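PDB 4DMI: capsid Protein, which probably helps to build the shell of a bacteriophage, its subunits assembling as a pentamer. Local coordinates for residues Leu57-Thr62 with Phe84-Gly89; Asp137-Leu142 with Arg164-Val169. All coordinates share one frame; numbering follows the deposited sequence.

Contacts 1 and 2 lie side by side in the strand-rich body of the subunit, their centres about 8 Å apart. They come in series along the chain, the first closing at Gly89 before the second opens at Asp137. Strand 83-95 connects them: it supplies one side of contact 1 and runs between the two strands of contact 2, 133-142 and 158-167, antiparallel to both. A backbone pairing of Phe84 with Ile166 ties the two regions together. Contact 1 adds the end of helix 55-58 and the chain that follows it over this mixed sheet. Since both contacts also touch the third subunit, this part of the fold takes part in building the pentamer.

Contact 1 (Leu57-Thr62 with Phe84-Gly89); sequences LQKAFT and FYKVVG
Lys59, the first residue to leave the helix that ends at Gln58, sets its CB toward the strand, and its side chain comes near Lys86, with Lys59 CE 4.2 Å from Lys86 CD. Beyond these methylenes the two ammonium groups stop short of each other, Lys59 NZ lying 5.1 Å from Lys86 NZ. A water molecule sits between them and accepts from both, 3.1 Å from Lys59 NZ and 2.9 Å from Lys86 NZ, which probably eases the repulsion of like charges. The stronger partner of Lys59 is Asp56 of the third subunit, in a salt bridge across the interface. The backbone of Lys59 contributes too: a second water donates to Lys59 O and accepts from Lys86 NZ, so that the ammonium of Lys86 has two waters as acceptors.

At Ala60 the chain is still tied to the last turn, its N bonding to Leu57 O. The segment is thus a helix end and the chain that follows it, laid over the side-chain surface of strand 83-95 in the mixed sheet of the subunit, with no direct hydrogen bond between the two.

Phe61 brings an aromatic ring to the contact. With CG turned beside the backbone N (chi1 -71°), its ring reaches from the chain after the helix to the strand and crosses the extended Lys86 chain at about a right angle. Phe61 CZ meets Lys86 CD at 4.1 Å, and Phe61 CE2 is equally far from Lys86 CE. The same Phe61 CZ lies 4.2 Å from Val88 CG2, two residues further along the same strand face, in the conformer described here; Val88 is modelled in two, so this contact is less certain. Ile162 of strand 158-167 touches both Phe61 and Val88, while the backbone of Phe61 hydrogen-bonds to the second subunit.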
loop_
_atom_site.group_PDB
_atom_site.type_symbol
_atom_site.label_atom_id
_atom_site.label_comp_id
_atom_site.label_asym_id
_atom_site.label_seq_id
_atom_site.Cartn_x
_atom_site.Cartn_y
_atom_site.Cartn_z
ATOM N N LEU B 57 -8.465 -11.556 -0.690
ATOM C CA LEU B 57 -9.604 -12.452 -0.530
ATOM C C LEU B 57 -9.535 -13.187 0.797
ATOM O O LEU B 57 -10.538 -13.303 1.507
ATOM C CB LEU B 57 -9.666 -13.470 -1.676
ATOM C CG LEU B 57 -9.677 -12.917 -3.102
ATOM C CD1 LEU B 57 -9.724 -14.058 -4.112
ATOM C CD2 LEU B 57 -10.845 -11.965 -3.300
ATOM N N GLN B 58 -8.347 -13.679 1.150
ATOM C CA GLN B 58 -8.217 -14.473 2.367
ATOM C C GLN B 58 -8.591 -13.664 3.609
ATOM O O GLN B 58 -9.104 -14.226 4.584
ATOM C CB GLN B 58 -6.794 -15.037 2.513
ATOM C CG GLN B 58 -6.607 -15.941 3.729
ATOM C CD GLN B 58 -6.098 -15.199 4.958
ATOM O OE1 GLN B 58 -5.306 -14.256 4.841
ATOM N NE2 GLN B 58 -6.544 -15.621 6.142
ATOM N N LYS B 59 -8.335 -12.358 3.567
ATOM C CA LYS B 59 -8.582 -11.480 4.711
ATOM C C LYS B 59 -9.987 -10.879 4.753
ATOM O O LYS B 59 -10.274 -10.025 5.601
ATOM C CB LYS B 59 -7.531 -10.363 4.752
ATOM C CG LYS B 59 -6.128 -10.910 4.990
ATOM C CD LYS B 59 -5.062 -9.828 4.904
ATOM C CE LYS B 59 -5.105 -8.896 6.088
ATOM N NZ LYS B 59 -3.866 -8.032 6.079
ATOM N N ALA B 60 -10.864 -11.322 3.853
ATOM C CA ALA B 60 -12.204 -10.741 3.727
ATOM C C ALA B 60 -13.044 -10.873 4.984
ATOM O O ALA B 60 -12.968 -11.881 5.685
ATOM C CB ALA B 60 -12.958 -11.348 2.539
ATOM N N PHE B 61 -13.859 -9.863 5.245
ATOM C CA PHE B 61 -14.841 -9.912 6.324
ATOM C C PHE B 61 -16.119 -10.609 5.877
ATOM O O PHE B 61 -16.569 -10.446 4.742
ATOM C CB PHE B 61 -15.186 -8.494 6.792
ATOM C CG PHE B 61 -14.077 -7.818 7.542
ATOM C CD1 PHE B 61 -13.862 -8.088 8.887
ATOM C CD2 PHE B 61 -13.245 -6.912 6.902
ATOM C CE1 PHE B 61 -12.828 -7.464 9.585
ATOM C CE2 PHE B 61 -12.204 -6.295 7.591
ATOM C CZ PHE B 61 -12.004 -6.567 8.937
ATOM N N THR B 62 -16.726 -11.367 6.787
ATOM C CA THR B 62 -18.022 -11.994 6.521
ATOM C C THR B 62 -18.957 -11.762 7.701
ATOM O O THR B 62 -18.510 -11.414 8.796
ATOM C CB THR B 62 -17.894 -13.527 6.325
ATOM O OG1 THR B 62 -17.507 -14.150 7.562
ATOM C CG2 THR B 62 -16.878 -13.873 5.237
ATOM N N PHE B 84 -3.504 -14.055 15.105
ATOM C CA PHE B 84 -3.317 -12.773 14.423
ATOM C C PHE B 84 -4.677 -12.191 14.083
ATOM O O PHE B 84 -5.530 -12.880 13.521
ATOM C CB PHE B 84 -2.516 -12.956 13.126
ATOM C CG PHE B 84 -1.078 -13.355 13.337
ATOM C CD1 PHE B 84 -0.739 -14.680 13.554
ATOM C CD2 PHE B 84 -0.061 -12.402 13.270
ATOM C CE1 PHE B 84 0.597 -15.055 13.744
ATOM C CE2 PHE B 84 1.266 -12.774 13.454
ATOM C CZ PHE B 84 1.592 -14.104 13.687
ATOM N N TYR B 85 -4.861 -10.913 14.387
ATOM C CA TYR B 85 -6.138 -10.241 14.192
ATOM C C TYR B 85 -5.972 -8.948 13.430
ATOM O O TYR B 85 -5.098 -8.140 13.747
ATOM C CB TYR B 85 -6.786 -9.940 15.549
ATOM C CG TYR B 85 -7.109 -11.174 16.363
ATOM C CD1 TYR B 85 -6.147 -11.752 17.186
ATOM C CD2 TYR B 85 -8.364 -11.761 16.308
ATOM C CE1 TYR B 85 -6.429 -12.884 17.940
ATOM C CE2 TYR B 85 -8.658 -12.904 17.059
ATOM C CZ TYR B 85 -7.682 -13.452 17.867
ATOM O OH TYR B 85 -7.943 -14.572 18.624
ATOM N N LYS B 86 -6.821 -8.734 12.428
ATOM C CA LYS B 86 -6.908 -7.442 11.761
ATOM C C LYS B 86 -7.998 -6.669 12.482
ATOM O O LYS B 86 -9.064 -7.194 12.755
ATOM C CB LYS B 86 -7.274 -7.619 10.290
ATOM C CG LYS B 86 -7.695 -6.325 9.605
ATOM C CD LYS B 86 -7.963 -6.558 8.117
ATOM C CE LYS B 86 -8.218 -5.241 7.408
ATOM N NZ LYS B 86 -8.224 -5.384 5.930
ATOM N N VAL B 87 -7.716 -5.411 12.845
ATOM C CA VAL B 87 -8.703 -4.579 13.525
ATOM C C VAL B 87 -8.686 -3.175 12.933
ATOM O O VAL B 87 -7.640 -2.524 12.861
ATOM C CB VAL B 87 -8.474 -4.556 15.066
ATOM C CG1 VAL B 87 -7.052 -4.148 15.413
ATOM C CG2 VAL B 87 -9.477 -3.643 15.739
ATOM N N VAL B 88 -9.848 -2.736 12.464
ATOM C CA VAL B 88 -9.969 -1.478 11.744
ATOM C C VAL B 88 -11.185 -0.718 12.231
ATOM O O VAL B 88 -12.206 -1.302 12.580
ATOM C CB VAL B 88 -10.082 -1.703 10.225
ATOM C CG1 VAL B 88 -8.848 -2.351 9.694
ATOM C CG2 VAL B 88 -11.269 -2.566 9.893
ATOM N N GLY B 89 -11.080 0.600 12.251
ATOM C CA GLY B 89 -12.170 1.403 12.769
ATOM C C GLY B 89 -11.787 2.825 13.078
ATOM O O GLY B 89 -10.834 3.344 12.497
HETATM O O HOH W 1 -9.939 -7.352 4.858
HETATM O O HOH W 2 -5.607 -5.819 4.820
#

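Contact 2 (Asp137-Leu142 with Arg164-Val169); sequences DLMVKL and RQIADV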
loop_
_atom_site.group_PDB
_atom_site.type_symbol
_atom_site.label_atom_id
_atom_site.label_comp_id
_atom_site.label_asym_id
_atom_site.label_seq_id
_atom_site.Cartn_x
_atom_site.Cartn_y
_atom_site.Cartn_z
ATOM N N ASP B 137 -5.983 1.013 11.634
ATOM C CA ASP B 137 -5.991 -0.183 10.795
ATOM C C ASP B 137 -4.744 -0.974 11.182
ATOM O O ASP B 137 -3.632 -0.685 10.724
ATOM C CB ASP B 137 -5.998 0.201 9.303
ATOM C CG ASP B 137 -6.188 -0.990 8.379
ATOM O OD1 ASP B 137 -5.947 -2.142 8.799
ATOM O OD2 ASP B 137 -6.585 -0.771 7.215
ATOM N N LEU B 138 -4.949 -1.963 12.047
ATOM C CA LEU B 138 -3.875 -2.639 12.754
ATOM C C LEU B 138 -3.875 -4.139 12.502
ATOM O O LEU B 138 -4.927 -4.755 12.297
ATOM C CB LEU B 138 -4.047 -2.410 14.257
ATOM C CG LEU B 138 -3.947 -0.973 14.762
ATOM C CD1 LEU B 138 -4.718 -0.797 16.059
ATOM C CD2 LEU B 138 -2.489 -0.660 15.002
ATOM N N MET B 139 -2.680 -4.713 12.501
ATOM C CA MET B 139 -2.518 -6.147 12.635
ATOM C C MET B 139 -1.896 -6.403 13.991
ATOM O O MET B 139 -0.797 -5.899 14.305
ATOM C CB MET B 139 -1.617 -6.718 11.542
ATOM C CG MET B 139 -1.402 -8.239 11.619
ATOM S SD MET B 139 -2.877 -9.201 11.196
ATOM C CE MET B 139 -3.520 -8.138 9.899
ATOM N N VAL B 140 -2.589 -7.202 14.799
ATOM C CA VAL B 140 -2.170 -7.495 16.165
ATOM C C VAL B 140 -2.025 -8.993 16.362
ATOM O O VAL B 140 -2.905 -9.768 15.974
ATOM C CB VAL B 140 -3.207 -6.978 17.175
ATOM C CG1 VAL B 140 -2.798 -7.324 18.608
ATOM C CG2 VAL B 140 -3.390 -5.477 17.017
ATOM N N LYS B 141 -0.910 -9.408 16.953
ATOM C CA LYS B 141 -0.738 -10.802 17.349
ATOM C C LYS B 141 -0.880 -10.909 18.856
ATOM O O LYS B 141 -0.199 -10.205 19.601
ATOM C CB LYS B 141 0.631 -11.346 16.926
ATOM C CG LYS B 141 0.839 -12.835 17.245
ATOM C CD LYS B 141 2.324 -13.218 17.145
ATOM C CE LYS B 141 2.535 -14.687 17.467
ATOM N NZ LYS B 141 3.975 -15.054 17.349
ATOM N N LEU B 142 -1.764 -11.803 19.294
ATOM C CA LEU B 142 -1.935 -12.123 20.707
ATOM C C LEU B 142 -1.290 -13.466 21.006
ATOM O O LEU B 142 -1.426 -14.418 20.229
ATOM C CB LEU B 142 -3.425 -12.222 21.053
ATOM C CG LEU B 142 -4.288 -10.989 20.805
ATOM C CD1 LEU B 142 -5.708 -11.288 21.257
ATOM C CD2 LEU B 142 -3.718 -9.771 21.542
ATOM N N ARG B 164 -11.224 -9.312 12.695
ATOM C CA ARG B 164 -11.352 -10.753 12.493
ATOM C C ARG B 164 -10.031 -11.450 12.693
ATOM O O ARG B 164 -8.963 -10.836 12.599
ATOM C CB ARG B 164 -11.943 -11.104 11.113
ATOM C CG ARG B 164 -11.075 -10.721 9.913
ATOM C CD ARG B 164 -11.426 -11.610 8.699
ATOM N NE ARG B 164 -10.771 -12.909 8.852
ATOM C CZ ARG B 164 -10.451 -13.722 7.853
ATOM N NH1 ARG B 164 -10.800 -13.417 6.593
ATOM N NH2 ARG B 164 -9.794 -14.846 8.113
ATOM N N GLN B 165 -10.112 -12.738 12.978
ATOM C CA GLN B 165 -8.907 -13.538 13.124
ATOM C C GLN B 165 -8.415 -13.908 11.729
ATOM O O GLN B 165 -9.148 -14.533 10.945
ATOM C CB GLN B 165 -9.146 -14.790 13.960
ATOM C CG GLN B 165 -7.818 -15.344 14.494
ATOM C CD GLN B 165 -7.951 -16.620 15.288
ATOM O OE1 GLN B 165 -9.044 -17.014 15.695
ATOM N NE2 GLN B 165 -6.823 -17.288 15.503
ATOM N N ILE B 166 -7.172 -13.534 11.436
ATOM C CA ILE B 166 -6.562 -13.755 10.128
ATOM C C ILE B 166 -5.776 -15.069 10.088
ATOM O O ILE B 166 -5.737 -15.755 9.061
ATOM C CB ILE B 166 -5.640 -12.557 9.743
ATOM C CG1 ILE B 166 -6.437 -11.250 9.669
ATOM C CG2 ILE B 166 -4.899 -12.815 8.427
ATOM C CD1 ILE B 166 -7.534 -11.233 8.586
ATOM N N ALA B 167 -5.147 -15.428 11.207
ATOM C CA ALA B 167 -4.336 -16.640 11.251
ATOM C C ALA B 167 -4.244 -17.160 12.672
ATOM O O ALA B 167 -4.473 -16.410 13.620
ATOM C CB ALA B 167 -2.928 -16.355 10.701
ATOM N N ASP B 168 -3.913 -18.438 12.838
ATOM C CA ASP B 168 -3.615 -18.920 14.177
ATOM C C ASP B 168 -2.236 -18.442 14.618
ATOM O O ASP B 168 -1.521 -17.788 13.852
ATOM C CB ASP B 168 -3.818 -20.448 14.326
ATOM C CG ASP B 168 -2.795 -21.285 13.560
ATOM O OD1 ASP B 168 -1.721 -20.786 13.187
ATOM O OD2 ASP B 168 -3.060 -22.492 13.358
ATOM N N VAL B 169 -1.866 -18.748 15.851
ATOM C CA VAL B 169 -0.625 -18.216 16.400
ATOM C C VAL B 169 0.615 -18.772 15.677
ATOM O O VAL B 169 1.666 -18.126 15.639
ATOM C CB VAL B 169 -0.555 -18.419 17.930
ATOM C CG1 VAL B 169 -0.249 -19.878 18.279
ATOM C CG2 VAL B 169 0.470 -17.493 18.548
#
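Lys141 and Val169 make the closest approach between these segments, Lys141 CE lying 3.6 Å from Val169 CG2 and 4.0 Å from Val169 O. The lysine reaches there fully extended, its CG anti to the backbone N (chi1 -177°), and its side chain crosses that of the valine at a slant, with CE against CG2. Val169 CG2 also comes within 4.0 Å of Leu142 O. This snug end is nevertheless at the margin, for Lys141 and Val169 are both partly exposed.

Deeper in, the packing is sparser. The one apolar pair is Met139 CE with Ile166 CG1, 4.3 Å apart, a tentative contact, since the methionine is modelled in two conformers and the distance is that of the one described here. The wide spacing follows from the topology: strands 133-142 and 158-167 flank strand 83-95, and their side chains must meet over it, the touching parts running 34° apart. On strand 158-167 a classic beta bulge sets both Ile166 and Ala167 opposite Phe84.

Polar order within 164-169 is much firmer. Arg164 grips Gln165 O side-on, with NE 3.1 Å and NH2 2.9 Å away, and the acceptor lies in the guanidinium plane, only 7° out of it. Ile166 CD1 packs over one face of that plane, offset toward its rim. Further bonds from the guanidinium go to Ala60 O and Ile174 O, which should hold the group's rotation fixed. Across the bulge, Gln165 NE2 donates to Ala167 O from above the carbonyl plane.

No hydrogen bond joins the two segments, and Lys141 NZ bonds instead to Pro176 O of the third subunit. Between these two segments the lysine therefore contributes van der Waals contact through its aliphatic chain, whereas its polar end takes part in assembly.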